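Local coordinates for salt-tolerant glutaminase (PDB 3AGD), which probably catalyses the hydrolysis of L-glutamine to L-glutamate and ammonium, as a salt-tolerant member of the glutaminase family, at residues A56-T70 with Q194-G208. Residues are numbered along the deposited sequence; the frame is centred on the assembly and turned at random.
Sequences ADVEFTIQSASKPFT and QCAVLVTVKDLAVMG
Phe60 folds its ring back over its own strand partner: with CG wedged between backbone N and carbonyl carbon (chi1 53°), one ring face settles on Val199 O, 3.4 Å below the plane, while Leu204 CD1 meets the ring edge in plane. That same Val199 O accepts from Phe60 N at 2.8 Å, and Val199 N returns a bond to Phe60 O, making this the hydrogen-bonded pair of a two-strand antiparallel ribbon. Ile62 N prolongs the ladder to Val197 O, and Gln63 N bonds to Cys195 O at 2.8 Å. Ile62 CG1 runs anti to its amide nitrogen (chi1 -173°), bringing CD1 to Leu204 CD2 at 3.8 Å and tip to tip with Met207 CE. Met207 crosses Phe69 at about a right angle: CE lies over one ring face in a CH-pi contact, opposite Pro68 CG, and SD stands oblique to the ring, a Met-aromatic contact. Near Phe69, Gln194 NE2 donates almost straight (167°) to Ser66 OG at 2.8 Å, and Ser66 OG in turn donates to Gln63 O; buried Gln194 OE1 finds no partner. At the other end, Lys202 N bonds to Ala56 O and a Thr200–Asp203 capping box starts helix 201-212. The Gln63–Cys195 bond brings L-glutamate-binding Ser64 and Cys195 to one site, Cys195 SG beside the Gln63-Ser64 backbone; Ser64 and Lys67, the latter hydrogen-bonded to Asn114, are consistent with the SxxK pair of a serine beta-lactamase-like active site.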
loop_
_atom_site.group_PDB
_atom_site.type_symbol
_atom_site.label_atom_id
_atom_site.label_comp_id
_atom_site.label_asym_id
_atom_site.label_seq_id
_atom_site.Cartn_x
_atom_site.Cartn_y
_atom_site.Cartn_z
ATOM N N ALA A 56 3.802 -26.323 9.403
ATOM C CA ALA A 56 3.981 -24.940 9.818
ATOM C C ALA A 56 4.725 -24.791 11.142
ATOM O O ALA A 56 4.965 -23.673 11.594
ATOM C CB ALA A 56 2.623 -24.257 9.908
ATOM N N ASP A 57 5.098 -25.909 11.759
ATOM C CA ASP A 57 5.794 -25.859 13.038
ATOM C C ASP A 57 7.151 -26.564 13.010
ATOM O O ASP A 57 7.689 -26.942 14.052
ATOM C CB ASP A 57 4.917 -26.477 14.128
ATOM C CG ASP A 57 5.317 -26.030 15.519
ATOM O OD1 ASP A 57 4.840 -26.642 16.498
ATOM O OD2 ASP A 57 6.100 -25.062 15.634
ATOM N N VAL A 58 7.696 -26.745 11.815
ATOM C CA VAL A 58 8.995 -27.385 11.650
ATOM C C VAL A 58 10.037 -26.282 11.503
ATOM O O VAL A 58 9.919 -25.422 10.628
ATOM C CB VAL A 58 9.020 -28.270 10.392
ATOM C CG1 VAL A 58 10.409 -28.830 10.180
ATOM C CG2 VAL A 58 8.014 -29.399 10.536
ATOM N N GLU A 59 11.053 -26.306 12.358
ATOM C CA GLU A 59 12.091 -25.288 12.326
ATOM C C GLU A 59 13.047 -25.416 11.153
ATOM O O GLU A 59 13.342 -26.514 10.684
ATOM C CB GLU A 59 12.900 -25.305 13.625
ATOM C CG GLU A 59 12.100 -24.979 14.876
ATOM C CD GLU A 59 12.989 -24.702 16.078
ATOM O OE1 GLU A 59 14.078 -25.314 16.169
ATOM O OE2 GLU A 59 12.598 -23.882 16.939
ATOM N N PHE A 60 13.528 -24.270 10.686
ATOM C CA PHE A 60 14.482 -24.210 9.589
ATOM C C PHE A 60 15.241 -22.898 9.750
ATOM O O PHE A 60 14.757 -21.978 10.409
ATOM C CB PHE A 60 13.751 -24.263 8.239
ATOM C CG PHE A 60 12.663 -23.232 8.091
ATOM C CD1 PHE A 60 12.970 -21.919 7.760
ATOM C CD2 PHE A 60 11.327 -23.575 8.316
ATOM C CE1 PHE A 60 11.964 -20.952 7.657
ATOM C CE2 PHE A 60 10.317 -22.623 8.218
ATOM C CZ PHE A 60 10.632 -21.307 7.887
ATOM N N THR A 61 16.432 -22.804 9.169
ATOM C CA THR A 61 17.198 -21.571 9.286
ATOM C C THR A 61 16.556 -20.495 8.414
ATOM O O THR A 61 16.275 -20.710 7.232
ATOM C CB THR A 61 18.666 -21.793 8.895
ATOM O OG1 THR A 61 18.738 -22.367 7.583
ATOM C CG2 THR A 61 19.322 -22.741 9.889
ATOM N N ILE A 62 16.317 -19.342 9.026
ATOM C CA ILE A 62 15.672 -18.216 8.373
ATOM C C ILE A 62 16.461 -17.637 7.205
ATOM O O ILE A 62 15.884 -17.043 6.290
ATOM C CB ILE A 62 15.379 -17.104 9.418
ATOM C CG1 ILE A 62 14.559 -15.980 8.793
ATOM C CG2 ILE A 62 16.679 -16.557 9.973
ATOM C CD1 ILE A 62 14.091 -14.955 9.819
ATOM N N GLN A 63 17.775 -17.817 7.229
ATOM C CA GLN A 63 18.634 -17.302 6.168
ATOM C C GLN A 63 18.327 -15.830 5.848
ATOM O O GLN A 63 18.166 -15.021 6.764
ATOM C CB GLN A 63 18.494 -18.172 4.913
ATOM C CG GLN A 63 18.998 -19.621 5.083
ATOM C CD GLN A 63 20.456 -19.696 5.517
ATOM O OE1 GLN A 63 21.286 -18.904 5.071
ATOM N NE2 GLN A 63 20.776 -20.660 6.378
ATOM N N SER A 64 18.237 -15.486 4.563
ATOM C CA SER A 64 17.985 -14.102 4.151
ATOM C C SER A 64 16.710 -13.440 4.666
ATOM O O SER A 64 16.598 -12.208 4.637
ATOM C CB SER A 64 18.028 -13.981 2.627
ATOM O OG SER A 64 19.365 -14.027 2.161
ATOM N N ALA A 65 15.749 -14.233 5.128
ATOM C CA ALA A 65 14.518 -13.652 5.658
ATOM C C ALA A 65 14.820 -12.980 6.998
ATOM O O ALA A 65 13.929 -12.450 7.659
ATOM C CB ALA A 65 13.445 -14.718 5.823
ATOM N N SER A 66 16.088 -13.004 7.387
ATOM C CA SER A 66 16.528 -12.378 8.628
ATOM C C SER A 66 16.841 -10.913 8.351
ATOM O O SER A 66 16.765 -10.065 9.237
ATOM C CB SER A 66 17.806 -13.045 9.130
ATOM O OG SER A 66 18.900 -12.714 8.286
ATOM N N LYS A 67 17.195 -10.630 7.103
ATOM C CA LYS A 67 17.580 -9.289 6.681
ATOM C C LYS A 67 16.650 -8.135 7.056
ATOM O O LYS A 67 17.109 -7.103 7.541
ATOM C CB LYS A 67 17.854 -9.302 5.177
ATOM C CG LYS A 67 19.062 -10.166 4.815
ATOM C CD LYS A 67 19.241 -10.289 3.315
ATOM C CE LYS A 67 20.496 -11.080 2.974
ATOM N NZ LYS A 67 20.644 -11.238 1.506
ATOM N N PRO A 68 15.336 -8.283 6.838
ATOM C CA PRO A 68 14.477 -7.157 7.211
ATOM C C PRO A 68 14.468 -6.862 8.703
ATOM O O PRO A 68 14.296 -5.714 9.117
ATOM C CB PRO A 68 13.102 -7.571 6.681
ATOM C CG PRO A 68 13.182 -9.057 6.588
ATOM C CD PRO A 68 14.574 -9.313 6.112
ATOM N N PHE A 69 14.684 -7.892 9.511
ATOM C CA PHE A 69 14.668 -7.722 10.958
ATOM C C PHE A 69 15.931 -7.094 11.537
ATOM O O PHE A 69 15.849 -6.249 12.428
ATOM C CB PHE A 69 14.343 -9.068 11.608
ATOM C CG PHE A 69 13.067 -9.669 11.090
ATOM C CD1 PHE A 69 13.082 -10.849 10.348
ATOM C CD2 PHE A 69 11.856 -9.005 11.264
ATOM C CE1 PHE A 69 11.913 -11.354 9.783
ATOM C CE2 PHE A 69 10.678 -9.500 10.702
ATOM C CZ PHE A 69 10.705 -10.678 9.957
ATOM N N THR A 70 17.096 -7.481 11.033
ATOM C CA THR A 70 18.333 -6.885 11.526
ATOM C C THR A 70 18.374 -5.433 11.058
ATOM O O THR A 70 18.894 -4.559 11.749
ATOM C CB THR A 70 19.584 -7.634 11.003
ATOM O OG1 THR A 70 19.454 -7.872 9.599
ATOM C CG2 THR A 70 19.755 -8.956 11.721
ATOM N N GLN A 194 23.449 -15.121 12.000
ATOM C CA GLN A 194 22.153 -14.467 11.907
ATOM C C GLN A 194 21.236 -15.285 11.001
ATOM O O GLN A 194 20.052 -15.469 11.296
ATOM C CB GLN A 194 22.370 -13.062 11.341
ATOM C CG GLN A 194 21.179 -12.385 10.701
ATOM C CD GLN A 194 21.599 -11.133 9.942
ATOM O OE1 GLN A 194 22.478 -10.394 10.392
ATOM N NE2 GLN A 194 20.972 -10.889 8.795
ATOM N N CYS A 195 21.796 -15.780 9.902
ATOM C CA CYS A 195 21.047 -16.579 8.933
ATOM C C CYS A 195 20.736 -17.981 9.445
ATOM O O CYS A 195 19.814 -18.640 8.951
ATOM C CB CYS A 195 21.835 -16.703 7.627
ATOM S SG CYS A 195 21.952 -15.189 6.666
ATOM N N ALA A 196 21.517 -18.433 10.423
ATOM C CA ALA A 196 21.341 -19.762 10.991
ATOM C C ALA A 196 20.318 -19.783 12.120
ATOM O O ALA A 196 20.138 -20.813 12.779
ATOM C CB ALA A 196 22.683 -20.302 11.490
ATOM N N VAL A 197 19.657 -18.652 12.353
ATOM C CA VAL A 197 18.641 -18.585 13.396
ATOM C C VAL A 197 17.460 -19.466 12.989
ATOM O O VAL A 197 16.975 -19.384 11.864
ATOM C CB VAL A 197 18.149 -17.139 13.616
ATOM C CG1 VAL A 197 16.962 -17.128 14.575
ATOM C CG2 VAL A 197 19.272 -16.295 14.173
ATOM N N LEU A 198 17.002 -20.299 13.918
ATOM C CA LEU A 198 15.894 -21.221 13.681
ATOM C C LEU A 198 14.499 -20.645 13.907
ATOM O O LEU A 198 14.198 -20.081 14.962
ATOM C CB LEU A 198 16.069 -22.468 14.557
ATOM C CG LEU A 198 17.254 -23.380 14.216
ATOM C CD1 LEU A 198 17.518 -24.355 15.366
ATOM C CD2 LEU A 198 16.953 -24.127 12.913
ATOM N N VAL A 199 13.645 -20.801 12.903
ATOM C CA VAL A 199 12.270 -20.330 12.980
ATOM C C VAL A 199 11.367 -21.322 12.256
ATOM O O VAL A 199 11.837 -22.141 11.466
ATOM C CB VAL A 199 12.089 -18.941 12.311
ATOM C CG1 VAL A 199 12.929 -17.897 13.028
ATOM C CG2 VAL A 199 12.461 -19.018 10.831
ATOM N N THR A 200 10.071 -21.246 12.545
ATOM C CA THR A 200 9.085 -22.101 11.904
ATOM C C THR A 200 8.226 -21.175 11.053
ATOM O O THR A 200 8.335 -19.948 11.150
ATOM C CB THR A 200 8.151 -22.769 12.925
ATOM O OG1 THR A 200 7.362 -21.759 13.569
ATOM C CG2 THR A 200 8.955 -23.529 13.981
ATOM N N VAL A 201 7.374 -21.762 10.223
ATOM C CA VAL A 201 6.475 -20.985 9.387
ATOM C C VAL A 201 5.683 -20.010 10.262
ATOM O O VAL A 201 5.494 -18.843 9.905
ATOM C CB VAL A 201 5.478 -21.898 8.673
ATOM C CG1 VAL A 201 4.463 -21.073 7.933
ATOM C CG2 VAL A 201 6.206 -22.810 7.719
ATOM N N LYS A 202 5.221 -20.505 11.408
ATOM C CA LYS A 202 4.441 -19.700 12.339
ATOM C C LYS A 202 5.240 -18.518 12.866
ATOM O O LYS A 202 4.705 -17.421 13.016
ATOM C CB LYS A 202 3.962 -20.558 13.511
ATOM C CG LYS A 202 2.910 -21.596 13.143
ATOM C CD LYS A 202 2.504 -22.399 14.376
ATOM C CE LYS A 202 1.422 -23.415 14.063
ATOM N NZ LYS A 202 1.010 -24.187 15.278
ATOM N N ASP A 203 6.514 -18.743 13.165
ATOM C CA ASP A 203 7.358 -17.663 13.656
ATOM C C ASP A 203 7.402 -16.544 12.620
ATOM O O ASP A 203 7.191 -15.373 12.945
ATOM C CB ASP A 203 8.784 -18.155 13.912
ATOM C CG ASP A 203 8.879 -19.093 15.094
ATOM O OD1 ASP A 203 8.377 -18.742 16.186
ATOM O OD2 ASP A 203 9.472 -20.177 14.932
ATOM N N LEU A 204 7.677 -16.911 11.372
ATOM C CA LEU A 204 7.758 -15.930 10.293
ATOM C C LEU A 204 6.471 -15.131 10.136
ATOM O O LEU A 204 6.509 -13.910 10.003
ATOM C CB LEU A 204 8.094 -16.616 8.962
ATOM C CG LEU A 204 9.551 -17.022 8.740
ATOM C CD1 LEU A 204 9.699 -17.608 7.345
ATOM C CD2 LEU A 204 10.457 -15.805 8.897
ATOM N N ALA A 205 5.334 -15.821 10.149
ATOM C CA ALA A 205 4.043 -15.159 10.005
ATOM C C ALA A 205 3.880 -14.055 11.049
ATOM O O ALA A 205 3.532 -12.921 10.722
ATOM C CB ALA A 205 2.910 -16.182 10.141
ATOM N N VAL A 206 4.146 -14.391 12.305
ATOM C CA VAL A 206 4.011 -13.429 13.390
ATOM C C VAL A 206 5.020 -12.294 13.266
ATOM O O VAL A 206 4.691 -11.132 13.503
ATOM C CB VAL A 206 4.176 -14.120 14.760
ATOM C CG1 VAL A 206 4.091 -13.092 15.876
ATOM C CG2 VAL A 206 3.087 -15.189 14.931
ATOM N N MET A 207 6.252 -12.634 12.904
ATOM C CA MET A 207 7.294 -11.631 12.732
ATOM C C MET A 207 6.854 -10.687 11.607
ATOM O O MET A 207 6.927 -9.462 11.737
ATOM C CB MET A 207 8.618 -12.323 12.391
ATOM C CG MET A 207 9.208 -13.117 13.566
ATOM S SD MET A 207 10.449 -14.344 13.076
ATOM C CE MET A 207 11.911 -13.290 12.913
ATOM N N GLY A 208 6.369 -11.266 10.517
ATOM C CA GLY A 208 5.907 -10.465 9.397
ATOM C C GLY A 208 4.752 -9.562 9.796
ATOM O O GLY A 208 4.696 -8.401 9.382
HETATM O O HOH W 1 21.517 -7.997 7.856
#